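Local coordinates for protein ADP compounds hydrolase nudE (Escherichia coli, PDB 1VHZ) that hydrolyses ADP-ribose to AMP and ribose 5-phosphate and also acts on NADH, Ap3A and Ap2A, as a homodimer of the Nudix family using magnesium or another divalent cation, at residues A[93-98]-A[107-112]; A[100-105]-A[147-152]; A[128-133]-A[179-184]; A[158-161]-A[165-168]. All blocks are in the same frame, centred on the assembly; numbering follows the deposited sequence.

Contact 1 of 4, residues A[93-98]-A[107-112]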
loop_
_atom_site.group_PDB
_atom_site.type_symbol
_atom_site.label_atom_id
_atom_site.label_comp_id
_atom_site.label_asym_id
_atom_site.label_seq_id
_atom_site.Cartn_x
_atom_site.Cartn_y
_atom_site.Cartn_z
ATOM N N ALA A 93 12.583 16.955 -2.760
ATOM C CA ALA A 93 11.324 16.610 -3.431
ATOM C C ALA A 93 10.156 16.977 -2.518
ATOM O O ALA A 93 9.162 17.538 -2.985
ATOM C CB ALA A 93 11.290 15.139 -3.791
ATOM N N ALA A 94 10.301 16.685 -1.217
ATOM C CA ALA A 94 9.223 16.978 -0.285
ATOM C C ALA A 94 8.914 18.479 -0.268
ATOM O O ALA A 94 7.758 18.876 -0.370
ATOM C CB ALA A 94 9.561 16.487 1.119
ATOM N N ASN A 95 9.953 19.296 -0.129
ATOM C CA ASN A 95 9.788 20.752 -0.090
ATOM C C ASN A 95 9.125 21.264 -1.365
ATOM O O ASN A 95 8.173 22.034 -1.301
ATOM C CB ASN A 95 11.145 21.408 0.174
ATOM C CG ASN A 95 11.074 22.724 0.914
ATOM O OD1 ASN A 95 10.136 23.020 1.645
ATOM N ND2 ASN A 95 12.087 23.573 0.731
ATOM N N ARG A 96 9.587 20.813 -2.524
ATOM C CA ARG A 96 9.034 21.210 -3.806
ATOM C C ARG A 96 7.569 20.787 -3.920
ATOM O O ARG A 96 6.728 21.602 -4.320
ATOM C CB ARG A 96 9.853 20.627 -4.966
ATOM C CG ARG A 96 9.274 20.911 -6.354
ATOM C CD ARG A 96 10.120 20.278 -7.462
ATOM N NE ARG A 96 10.299 18.839 -7.259
ATOM C CZ ARG A 96 9.314 17.940 -7.285
ATOM N NH1 ARG A 96 8.047 18.293 -7.515
ATOM N NH2 ARG A 96 9.586 16.653 -7.061
ATOM N N GLU A 97 7.257 19.527 -3.588
ATOM C CA GLU A 97 5.881 19.059 -3.664
ATOM C C GLU A 97 4.978 19.855 -2.723
ATOM O O GLU A 97 3.854 20.165 -3.130
ATOM C CB GLU A 97 5.732 17.567 -3.371
ATOM C CG GLU A 97 6.351 16.637 -4.402
ATOM C CD GLU A 97 5.557 16.577 -5.698
ATOM O OE1 GLU A 97 6.188 16.293 -6.744
ATOM O OE2 GLU A 97 4.325 16.803 -5.673
ATOM N N LEU A 98 5.410 20.157 -1.511
ATOM C CA LEU A 98 4.551 20.939 -0.614
ATOM C C LEU A 98 4.215 22.296 -1.280
ATOM O O LEU A 98 3.068 22.717 -1.240
ATOM C CB LEU A 98 5.209 21.250 0.696
ATOM C CG LEU A 98 4.916 20.691 2.046
ATOM C CD1 LEU A 98 5.357 21.702 3.135
ATOM C CD2 LEU A 98 3.467 20.302 2.285
ATOM N N ASN A 107 10.785 24.609 6.899
ATOM C CA ASN A 107 12.192 24.719 7.312
ATOM C C ASN A 107 12.629 23.455 8.035
ATOM O O ASN A 107 13.818 23.242 8.224
ATOM C CB ASN A 107 12.422 25.912 8.245
ATOM C CG ASN A 107 12.214 27.236 7.511
ATOM O OD1 ASN A 107 12.706 27.415 6.402
ATOM N ND2 ASN A 107 11.455 28.137 8.112
ATOM N N ASP A 108 11.668 22.613 8.436
ATOM C CA ASP A 108 12.036 21.407 9.179
ATOM C C ASP A 108 11.407 20.167 8.573
ATOM O O ASP A 108 10.254 19.806 8.821
ATOM C CB ASP A 108 11.673 21.633 10.645
ATOM C CG ASP A 108 12.056 20.499 11.561
ATOM O OD1 ASP A 108 11.628 20.470 12.737
ATOM O OD2 ASP A 108 12.790 19.590 11.137
ATOM N N LEU A 109 12.206 19.435 7.796
ATOM C CA LEU A 109 11.754 18.226 7.123
ATOM C C LEU A 109 12.424 16.990 7.687
ATOM O O LEU A 109 13.640 16.959 7.867
ATOM C CB LEU A 109 11.991 18.348 5.616
ATOM C CG LEU A 109 11.152 19.414 4.903
ATOM C CD1 LEU A 109 11.773 19.832 3.581
ATOM C CD2 LEU A 109 9.729 18.914 4.689
ATOM N N THR A 110 11.607 15.990 8.082
ATOM C CA THR A 110 12.188 14.778 8.635
ATOM C C THR A 110 11.728 13.527 7.908
ATOM O O THR A 110 10.563 13.293 7.605
ATOM C CB THR A 110 12.313 14.647 10.129
ATOM O OG1 THR A 110 11.864 13.418 10.712
ATOM C CG2 THR A 110 11.831 15.799 10.943
ATOM N N PHE A 111 12.741 12.782 7.478
ATOM C CA PHE A 111 12.533 11.532 6.728
ATOM C C PHE A 111 12.342 10.414 7.751
ATOM O O PHE A 111 13.202 10.047 8.539
ATOM C CB PHE A 111 13.662 11.315 5.743
ATOM C CG PHE A 111 13.727 9.939 5.161
ATOM C CD1 PHE A 111 14.889 9.189 5.281
ATOM C CD2 PHE A 111 12.609 9.380 4.539
ATOM C CE1 PHE A 111 14.950 7.906 4.757
ATOM C CE2 PHE A 111 12.681 8.090 4.028
ATOM C CZ PHE A 111 13.841 7.353 4.144
ATOM N N LEU A 112 11.124 9.901 7.785
ATOM C CA LEU A 112 10.704 8.907 8.758
ATOM C C LEU A 112 10.739 7.469 8.341
ATOM O O LEU A 112 10.986 6.571 9.144
ATOM C CB LEU A 112 9.218 9.272 9.034
ATOM C CG LEU A 112 8.675 9.160 10.437
ATOM C CD1 LEU A 112 9.607 9.789 11.456
ATOM C CD2 LEU A 112 7.291 9.830 10.506
#
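L109 reaches from its strand to the helix and sets its two methyl branches against successive residues there, A94 and N95. The closer branch is CD1, which lies 3.8 Å from N95 CB; it remains near the start of the amide as well, with N95 CG 4.0 Å from L109 CD1. The other branch points to the alanine, leaving L109 CD2 4.3 Å from A94 CB, a looser apolar contact. N95 and L109 run across one another at about a right angle, so the leucine meets the aliphatic root of the asparagine rather than lying along it. With its CG swung roughly anti to the backbone N (chi1 -150°), N95 carries the amide toward the start of the following strand, where OD1 accepts a hydrogen bond from the backbone N of A106. The polar end is thereby tied down while CB is left to the leucine.

Further out, A94 and L98 pack on I54 of the central strand 51-58, and L109 also touches A131 of the adjoining strand 125-136. On the far flank of the helix R96 holds E97: R96 NH1 is 2.8 Å from E97 OE1, approaching from above the carboxylate plane. The same guanidinium forms salt bridges to E88 and E100 and thus probably positions E97, a likely ligand of the divalent cation by similarity. One helix face packed on the sheet and another bearing glutamates for the metal is the arrangement of the Nudix box in the Nudix fold.

Contact 2 of 4, residues A[100-105]-A[147-152]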
loop_
_atom_site.group_PDB
_atom_site.type_symbol
_atom_site.label_atom_id
_atom_site.label_comp_id
_atom_site.label_asym_id
_atom_site.label_seq_id
_atom_site.Cartn_x
_atom_site.Cartn_y
_atom_site.Cartn_z
ATOM N N GLU A 100 4.250 23.226 -4.390
ATOM C CA GLU A 100 3.380 23.036 -5.523
ATOM C C GLU A 100 1.947 22.681 -5.123
ATOM O O GLU A 100 0.986 23.146 -5.732
ATOM C CB GLU A 100 3.873 21.891 -6.431
ATOM C CG GLU A 100 5.107 22.182 -7.261
ATOM C CD GLU A 100 5.672 20.975 -7.970
ATOM O OE1 GLU A 100 6.820 21.062 -8.456
ATOM O OE2 GLU A 100 5.007 19.904 -8.044
ATOM N N GLU A 101 1.779 21.859 -4.085
ATOM C CA GLU A 101 0.414 21.435 -3.765
ATOM C C GLU A 101 -0.325 22.232 -2.728
ATOM O O GLU A 101 -1.541 22.421 -2.834
ATOM C CB GLU A 101 0.464 19.948 -3.343
ATOM C CG GLU A 101 0.962 19.067 -4.495
ATOM C CD GLU A 101 0.729 17.592 -4.243
ATOM O OE1 GLU A 101 0.028 17.230 -3.277
ATOM O OE2 GLU A 101 1.248 16.774 -5.031
ATOM N N VAL A 102 0.396 22.780 -1.771
ATOM C CA VAL A 102 -0.261 23.492 -0.670
ATOM C C VAL A 102 0.188 24.898 -0.464
ATOM O O VAL A 102 -0.318 25.586 0.431
ATOM C CB VAL A 102 -0.054 22.517 0.518
ATOM C CG1 VAL A 102 0.457 23.098 1.784
ATOM C CG2 VAL A 102 -1.351 21.721 0.692
ATOM N N GLY A 103 1.133 25.419 -1.252
ATOM C CA GLY A 103 1.579 26.783 -1.107
ATOM C C GLY A 103 2.490 27.076 0.060
ATOM O O GLY A 103 2.684 28.247 0.410
ATOM N N PHE A 104 3.165 26.085 0.632
ATOM C CA PHE A 104 4.087 26.323 1.727
ATOM C C PHE A 104 5.387 25.521 1.466
ATOM O O PHE A 104 5.368 24.505 0.803
ATOM C CB PHE A 104 3.598 25.821 3.067
ATOM C CG PHE A 104 2.461 26.467 3.773
ATOM C CD1 PHE A 104 2.596 27.692 4.404
ATOM C CD2 PHE A 104 1.233 25.811 3.871
ATOM C CE1 PHE A 104 1.550 28.273 5.088
ATOM C CE2 PHE A 104 0.177 26.385 4.558
ATOM C CZ PHE A 104 0.333 27.618 5.164
ATOM N N GLY A 105 6.458 26.031 2.040
ATOM C CA GLY A 105 7.755 25.338 2.027
ATOM C C GLY A 105 7.917 24.955 3.508
ATOM O O GLY A 105 7.079 25.424 4.305
ATOM N N LEU A 147 -6.284 21.682 -4.979
ATOM C CA LEU A 147 -6.418 20.641 -3.965
ATOM C C LEU A 147 -6.896 21.249 -2.655
ATOM O O LEU A 147 -6.133 21.939 -1.972
ATOM C CB LEU A 147 -5.048 19.962 -3.785
ATOM C CG LEU A 147 -4.441 19.443 -5.095
ATOM C CD1 LEU A 147 -2.968 19.103 -4.946
ATOM C CD2 LEU A 147 -5.232 18.240 -5.603
ATOM N N PRO A 148 -8.159 21.077 -2.323
ATOM C CA PRO A 148 -8.703 21.645 -1.094
ATOM C C PRO A 148 -7.930 21.091 0.097
ATOM O O PRO A 148 -7.587 19.908 0.101
ATOM C CB PRO A 148 -10.166 21.242 -1.077
ATOM C CG PRO A 148 -10.485 20.809 -2.457
ATOM C CD PRO A 148 -9.177 20.320 -3.066
ATOM N N GLN A 149 -7.591 21.961 1.032
ATOM C CA GLN A 149 -6.862 21.633 2.230
ATOM C C GLN A 149 -7.793 21.385 3.405
ATOM O O GLN A 149 -8.889 21.945 3.493
ATOM C CB GLN A 149 -5.889 22.782 2.596
ATOM C CG GLN A 149 -4.707 22.845 1.656
ATOM C CD GLN A 149 -3.811 24.039 1.847
ATOM O OE1 GLN A 149 -3.490 24.398 2.973
ATOM N NE2 GLN A 149 -3.378 24.645 0.737
ATOM N N VAL A 150 -7.411 20.440 4.260
ATOM C CA VAL A 150 -8.189 20.118 5.453
ATOM C C VAL A 150 -7.266 20.114 6.680
ATOM O O VAL A 150 -6.267 19.375 6.707
ATOM C CB VAL A 150 -8.906 18.769 5.373
ATOM C CG1 VAL A 150 -9.724 18.521 6.654
ATOM C CG2 VAL A 150 -9.832 18.673 4.170
ATOM N N ARG A 151 -7.547 20.974 7.640
ATOM C CA ARG A 151 -6.769 21.031 8.876
ATOM C C ARG A 151 -7.367 20.010 9.855
ATOM O O ARG A 151 -8.577 20.015 10.080
ATOM C CB ARG A 151 -6.775 22.448 9.457
ATOM C CG ARG A 151 -5.692 23.295 8.781
ATOM C CD ARG A 151 -5.973 24.785 8.914
ATOM N NE ARG A 151 -4.717 25.524 9.056
ATOM C CZ ARG A 151 -3.777 25.645 8.128
ATOM N NH1 ARG A 151 -3.909 25.081 6.933
ATOM N NH2 ARG A 151 -2.682 26.337 8.407
ATOM N N TRP A 152 -6.546 19.100 10.337
ATOM C CA TRP A 152 -6.983 18.033 11.225
ATOM C C TRP A 152 -6.136 18.015 12.490
ATOM O O TRP A 152 -4.919 17.859 12.413
ATOM C CB TRP A 152 -6.844 16.690 10.485
ATOM C CG TRP A 152 -7.704 15.619 11.086
ATOM C CD1 TRP A 152 -7.477 14.912 12.239
ATOM C CD2 TRP A 152 -8.928 15.124 10.530
ATOM N NE1 TRP A 152 -8.493 14.007 12.443
ATOM C CE2 TRP A 152 -9.394 14.117 11.398
ATOM C CE3 TRP A 152 -9.664 15.434 9.381
ATOM C CZ2 TRP A 152 -10.585 13.427 11.154
ATOM C CZ3 TRP A 152 -10.852 14.753 9.127
ATOM C CH2 TRP A 152 -11.292 13.757 10.035
HETATM O O HOH W 1 -3.886 23.283 -1.787
HETATM O O HOH W 2 -3.230 23.032 -5.359
#
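E101 and V102, at the C-terminal end of the Nudix-box helix, face L147 and Q149 at the entry to strand 149-153. The apolar part is made by two methyl groups. L147 CD1 lies against the stem of E101, 3.9 Å from E101 CB, the two side chains crossing at a slant, and stays about as close to the rest of that extended chain. The carboxylate itself turns to S80, whose OG bonds to OE1; E101 probably binds the divalent cation, as in related Nudix enzymes. V102 CG2 rests against the amide of Q149, 3.6 Å from Q149 CD.

Direct polar bonding is slight. Q149 is extended beyond CG, which carries its amide to the end of the helix, where Q149 NE2 gives a weak, bent bond to V102 O (3.2 Å, 130°). G103, the last residue of the box, leaves the helix with positive phi, and the chain turns there into strand 104-116.

Water supplies most of the polar links. One molecule donates to the carbonyls of both segments, lying 2.7 Å from E101 O and 2.6 Å from L147 O, and its third bond is accepted from Q149 NE2, at 2.9 Å.

Contact 3 of 4, residues A[128-133]-A[179-184]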
loop_
_atom_site.group_PDB
_atom_site.type_symbol
_atom_site.label_atom_id
_atom_site.label_comp_id
_atom_site.label_asym_id
_atom_site.label_seq_id
_atom_site.Cartn_x
_atom_site.Cartn_y
_atom_site.Cartn_z
ATOM N N ILE A 128 8.275 8.636 3.345
ATOM C CA ILE A 128 7.409 9.449 4.194
ATOM C C ILE A 128 8.184 10.542 4.895
ATOM O O ILE A 128 9.167 10.312 5.616
ATOM C CB ILE A 128 6.682 8.560 5.238
ATOM C CG1 ILE A 128 5.807 7.543 4.487
ATOM C CG2 ILE A 128 5.839 9.410 6.168
ATOM C CD1 ILE A 128 5.332 6.393 5.362
ATOM N N VAL A 129 7.802 11.795 4.662
ATOM C CA VAL A 129 8.503 12.918 5.281
ATOM C C VAL A 129 7.560 13.783 6.114
ATOM O O VAL A 129 6.453 14.065 5.646
ATOM C CB VAL A 129 9.130 13.806 4.179
ATOM C CG1 VAL A 129 9.792 15.047 4.764
ATOM C CG2 VAL A 129 10.122 13.049 3.323
ATOM N N VAL A 130 7.998 14.246 7.278
ATOM C CA VAL A 130 7.166 15.143 8.099
ATOM C C VAL A 130 7.693 16.571 7.899
ATOM O O VAL A 130 8.907 16.770 7.935
ATOM C CB VAL A 130 7.239 14.814 9.598
ATOM C CG1 VAL A 130 6.333 15.744 10.424
ATOM C CG2 VAL A 130 6.864 13.370 9.834
ATOM N N ALA A 131 6.808 17.507 7.629
ATOM C CA ALA A 131 7.127 18.897 7.400
ATOM C C ALA A 131 6.605 19.820 8.502
ATOM O O ALA A 131 5.399 19.790 8.811
ATOM C CB ALA A 131 6.429 19.366 6.117
ATOM N N GLN A 132 7.490 20.573 9.122
ATOM C CA GLN A 132 7.133 21.528 10.161
ATOM C C GLN A 132 7.843 22.860 9.882
ATOM O O GLN A 132 8.806 22.905 9.116
ATOM C CB GLN A 132 7.516 21.074 11.562
ATOM C CG GLN A 132 7.158 19.649 11.898
ATOM C CD GLN A 132 7.654 19.215 13.258
ATOM O OE1 GLN A 132 6.969 19.435 14.254
ATOM N NE2 GLN A 132 8.833 18.618 13.300
ATOM N N ASP A 133 7.436 23.883 10.616
ATOM C CA ASP A 133 7.978 25.225 10.493
ATOM C C ASP A 133 7.823 25.689 9.048
ATOM O O ASP A 133 8.778 25.910 8.303
ATOM C CB ASP A 133 9.416 25.304 10.982
ATOM C CG ASP A 133 9.896 26.761 11.001
ATOM O OD1 ASP A 133 9.030 27.664 11.045
ATOM O OD2 ASP A 133 11.111 26.988 10.932
ATOM N N ARG A 179 2.450 9.380 14.297
ATOM C CA ARG A 179 1.995 9.345 15.693
ATOM C C ARG A 179 3.075 8.723 16.578
ATOM O O ARG A 179 3.300 9.215 17.682
ATOM C CB ARG A 179 0.722 8.523 15.776
ATOM C CG ARG A 179 0.090 8.488 17.198
ATOM C CD ARG A 179 -0.613 7.158 17.237
ATOM N NE ARG A 179 -1.736 6.938 18.093
ATOM C CZ ARG A 179 -2.124 5.662 18.323
ATOM N NH1 ARG A 179 -3.156 5.417 19.102
ATOM N NH2 ARG A 179 -1.442 4.668 17.749
ATOM N N GLU A 180 3.724 7.643 16.117
ATOM C CA GLU A 180 4.790 7.033 16.904
ATOM C C GLU A 180 5.921 8.059 17.108
ATOM O O GLU A 180 6.408 8.242 18.210
ATOM C CB GLU A 180 5.430 5.832 16.231
ATOM C CG GLU A 180 4.999 4.459 16.519
ATOM C CD GLU A 180 4.337 4.152 17.831
ATOM O OE1 GLU A 180 5.033 3.792 18.796
ATOM O OE2 GLU A 180 3.089 4.255 17.901
ATOM N N TRP A 181 6.293 8.705 15.998
ATOM C CA TRP A 181 7.350 9.715 16.057
ATOM C C TRP A 181 6.975 10.856 16.997
ATOM O O TRP A 181 7.802 11.350 17.768
ATOM C CB TRP A 181 7.621 10.208 14.646
ATOM C CG TRP A 181 8.642 11.293 14.514
ATOM C CD1 TRP A 181 10.005 11.164 14.544
ATOM C CD2 TRP A 181 8.362 12.679 14.285
ATOM N NE1 TRP A 181 10.585 12.401 14.338
ATOM C CE2 TRP A 181 9.604 13.342 14.174
ATOM C CE3 TRP A 181 7.177 13.414 14.156
ATOM C CZ2 TRP A 181 9.698 14.716 13.976
ATOM C CZ3 TRP A 181 7.275 14.784 13.947
ATOM C CH2 TRP A 181 8.526 15.419 13.862
ATOM N N LEU A 182 5.739 11.318 16.948
ATOM C CA LEU A 182 5.254 12.391 17.822
ATOM C C LEU A 182 5.371 11.983 19.297
ATOM O O LEU A 182 5.681 12.816 20.148
ATOM C CB LEU A 182 3.828 12.723 17.478
ATOM C CG LEU A 182 3.331 14.003 16.877
ATOM C CD1 LEU A 182 4.389 14.998 16.452
ATOM C CD2 LEU A 182 2.376 13.688 15.707
ATOM N N LYS A 183 5.156 10.714 19.608
ATOM C CA LYS A 183 5.283 10.174 20.952
ATOM C C LYS A 183 6.716 10.323 21.461
ATOM O O LYS A 183 6.957 10.758 22.584
ATOM C CB LYS A 183 4.905 8.689 20.993
ATOM C CG LYS A 183 3.424 8.414 21.116
ATOM C CD LYS A 183 3.088 6.940 20.946
ATOM C CE LYS A 183 1.578 6.714 20.981
ATOM N NZ LYS A 183 1.207 5.328 20.561
ATOM N N GLY A 184 7.678 10.020 20.595
ATOM C CA GLY A 184 9.090 10.124 20.924
ATOM C C GLY A 184 9.390 11.417 21.674
ATOM O O GLY A 184 9.928 11.396 22.781
#
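W181 stands out from its helix with CG anti to the backbone N (chi1 178°), which drives the six-membered end of the indole toward the strand, where V130 and Q132 meet it. V130, also with CG1 anti to its own N, presents that methyl to the far corner of the ring: V130 CG1 is 3.8 Å from W181 CZ3 and 4.1 Å from W181 CH2. Its sister CG2 lies over the rim of one ring face. Q132 comes from the opposite direction on an extended chain, so that Q132 NE2 arrives 3.3 Å from W181 CH2. The amide nitrogen is near the ring plane, at the edge, and the amide and ring planes stand 75° apart.

W181 is one of the side chains that seat helix 169-184 on strand 125-136, with V178 against V130 and L177 against I128. Neighbouring strand 104-116 adds T110 and L112 against the same indole. V130 points to W181 but A131 to L109, so this helix covers the sheet face turned away from the Nudix-box helix, as in the alpha/beta/alpha sandwich of Nudix hydrolases. With an alanine here, V130 would probably lose its cover from the indole and the Q132 amide would have less to limit its rotation. On another side of the helix, E180 has a weak salt bridge to K183 and, separately, a salt bridge to R179 of the second subunit.

Since the amide nitrogen faces the rim of the indole and not its pi cloud, it makes no hydrogen bond there; cohesion across these segments rests on shape and dispersion.

Contact 4 of 4, residues A[158-161]-A[165-168]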
loop_
_atom_site.group_PDB
_atom_site.type_symbol
_atom_site.label_atom_id
_atom_site.label_comp_id
_atom_site.label_asym_id
_atom_site.label_seq_id
_atom_site.Cartn_x
_atom_site.Cartn_y
_atom_site.Cartn_z
ATOM N N MET A 158 -6.201 9.980 15.025
ATOM C CA MET A 158 -6.729 8.650 14.822
ATOM C C MET A 158 -8.156 8.651 14.337
ATOM O O MET A 158 -8.558 7.642 13.730
ATOM C CB MET A 158 -6.518 7.750 16.056
ATOM C CG MET A 158 -5.041 7.617 16.460
ATOM S SD MET A 158 -3.858 7.667 15.081
ATOM C CE MET A 158 -4.052 6.042 14.395
ATOM N N ASP A 159 -8.944 9.730 14.464
ATOM C CA ASP A 159 -10.307 9.711 13.920
ATOM C C ASP A 159 -10.280 9.573 12.396
ATOM O O ASP A 159 -11.306 9.204 11.788
ATOM C CB ASP A 159 -11.096 10.959 14.274
ATOM C CG ASP A 159 -11.257 11.263 15.738
ATOM O OD1 ASP A 159 -10.996 10.379 16.575
ATOM O OD2 ASP A 159 -11.636 12.410 16.072
ATOM N N LEU A 160 -9.162 9.866 11.722
ATOM C CA LEU A 160 -9.095 9.745 10.267
ATOM C C LEU A 160 -9.406 8.335 9.773
ATOM O O LEU A 160 -9.863 8.137 8.641
ATOM C CB LEU A 160 -7.722 10.184 9.740
ATOM C CG LEU A 160 -7.506 11.709 9.625
ATOM C CD1 LEU A 160 -6.027 12.028 9.554
ATOM C CD2 LEU A 160 -8.257 12.267 8.415
ATOM N N LEU A 161 -9.221 7.326 10.610
ATOM C CA LEU A 161 -9.499 5.931 10.341
ATOM C C LEU A 161 -10.985 5.625 10.236
ATOM O O LEU A 161 -11.353 4.474 9.947
ATOM C CB LEU A 161 -8.900 5.075 11.479
ATOM C CG LEU A 161 -7.505 4.501 11.312
ATOM C CD1 LEU A 161 -6.699 5.134 10.203
ATOM C CD2 LEU A 161 -6.735 4.506 12.632
ATOM N N ASP A 165 -12.558 7.606 2.813
ATOM C CA ASP A 165 -11.809 8.350 1.818
ATOM C C ASP A 165 -10.319 8.462 2.146
ATOM O O ASP A 165 -9.511 8.866 1.295
ATOM C CB ASP A 165 -12.340 9.796 1.697
ATOM C CG ASP A 165 -13.743 9.845 1.107
ATOM O OD1 ASP A 165 -14.459 10.831 1.378
ATOM O OD2 ASP A 165 -14.108 8.904 0.378
ATOM N N PHE A 166 -9.976 8.292 3.408
ATOM C CA PHE A 166 -8.632 8.331 3.897
ATOM C C PHE A 166 -8.018 6.935 4.014
ATOM O O PHE A 166 -6.803 6.817 3.939
ATOM C CB PHE A 166 -8.609 8.963 5.320
ATOM C CG PHE A 166 -7.247 8.919 5.970
ATOM C CD1 PHE A 166 -6.895 7.882 6.809
ATOM C CD2 PHE A 166 -6.317 9.929 5.735
ATOM C CE1 PHE A 166 -5.654 7.838 7.425
ATOM C CE2 PHE A 166 -5.074 9.893 6.343
ATOM C CZ PHE A 166 -4.736 8.838 7.190
ATOM N N ASN A 167 -8.836 5.903 4.244
ATOM C CA ASN A 167 -8.330 4.561 4.491
ATOM C C ASN A 167 -7.649 3.852 3.344
ATOM O O ASN A 167 -8.154 2.897 2.763
ATOM C CB ASN A 167 -9.424 3.697 5.154
ATOM C CG ASN A 167 -9.683 4.198 6.575
ATOM O OD1 ASN A 167 -8.845 4.860 7.187
ATOM N ND2 ASN A 167 -10.845 3.933 7.132
ATOM N N GLU A 168 -6.453 4.304 3.015
ATOM C CA GLU A 168 -5.580 3.800 1.962
ATOM C C GLU A 168 -4.283 3.378 2.650
ATOM O O GLU A 168 -3.814 4.093 3.543
ATOM C CB GLU A 168 -5.406 4.865 0.892
ATOM C CG GLU A 168 -4.614 4.435 -0.325
ATOM C CD GLU A 168 -3.115 4.552 -0.130
ATOM O OE1 GLU A 168 -2.688 5.286 0.789
ATOM O OE2 GLU A 168 -2.363 3.930 -0.899
#
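The carbonyl oxygen of L161 is gripped twice: by the side-chain amide of N167 and by K113 NZ of the second subunit. N167 ND2 lies 2.9 Å from L161 O with a nearly straight N-H (166°). The oxygen sits close to the amide plane, the donor well above the plane of the L161 carbonyl. N167 OD1 lies 3.7 Å from L161 CD1, in the plane of the F166 ring at its edge.

F166 carries the apolar half. With CG anti to the backbone N (chi1 174°), its ring turns against L160 CB, which sits over the centre of one face: a CH-pi contact, 3.8 Å from the ring centroid, 11° off the normal. L161 CD1 touches the edge instead, 4.0 Å from F166 CE1. A serine in place of F166 would probably leave L160 without its ring and open a hole in this buried loop.

A 3-10 turn and the residues entering helix 169-184 are thus folded together after strand 149-153. N167 centres an inverse gamma turn, and E168, at the N-cap, bonds through OE1 to the backbone N of N171. The loop is sealed by one good bond and a ring, yet N167 OD1 is buried with no polar partner.

Overall arrangement
Following the chain, contact 1 opens on helix 90-102 and closes a short loop where strand 104-116 begins, joining the Nudix-box helix to the mixed sheet. Before it closes, contact 2 has opened at the end of the same helix; the two cross, and contact 2 spans to strand 149-153, another part of that sheet. Contact 3 starts on strand 125-136, within the span of contact 2, and runs past it to the C-terminal helix, so these also cross. Contact 4 folds the loop ahead of that helix and falls between the two halves of contact 3. W152 packs on L160, linking contacts 2 and 4; contacts 3 and 4, and contact 2 through P148, border the second subunit.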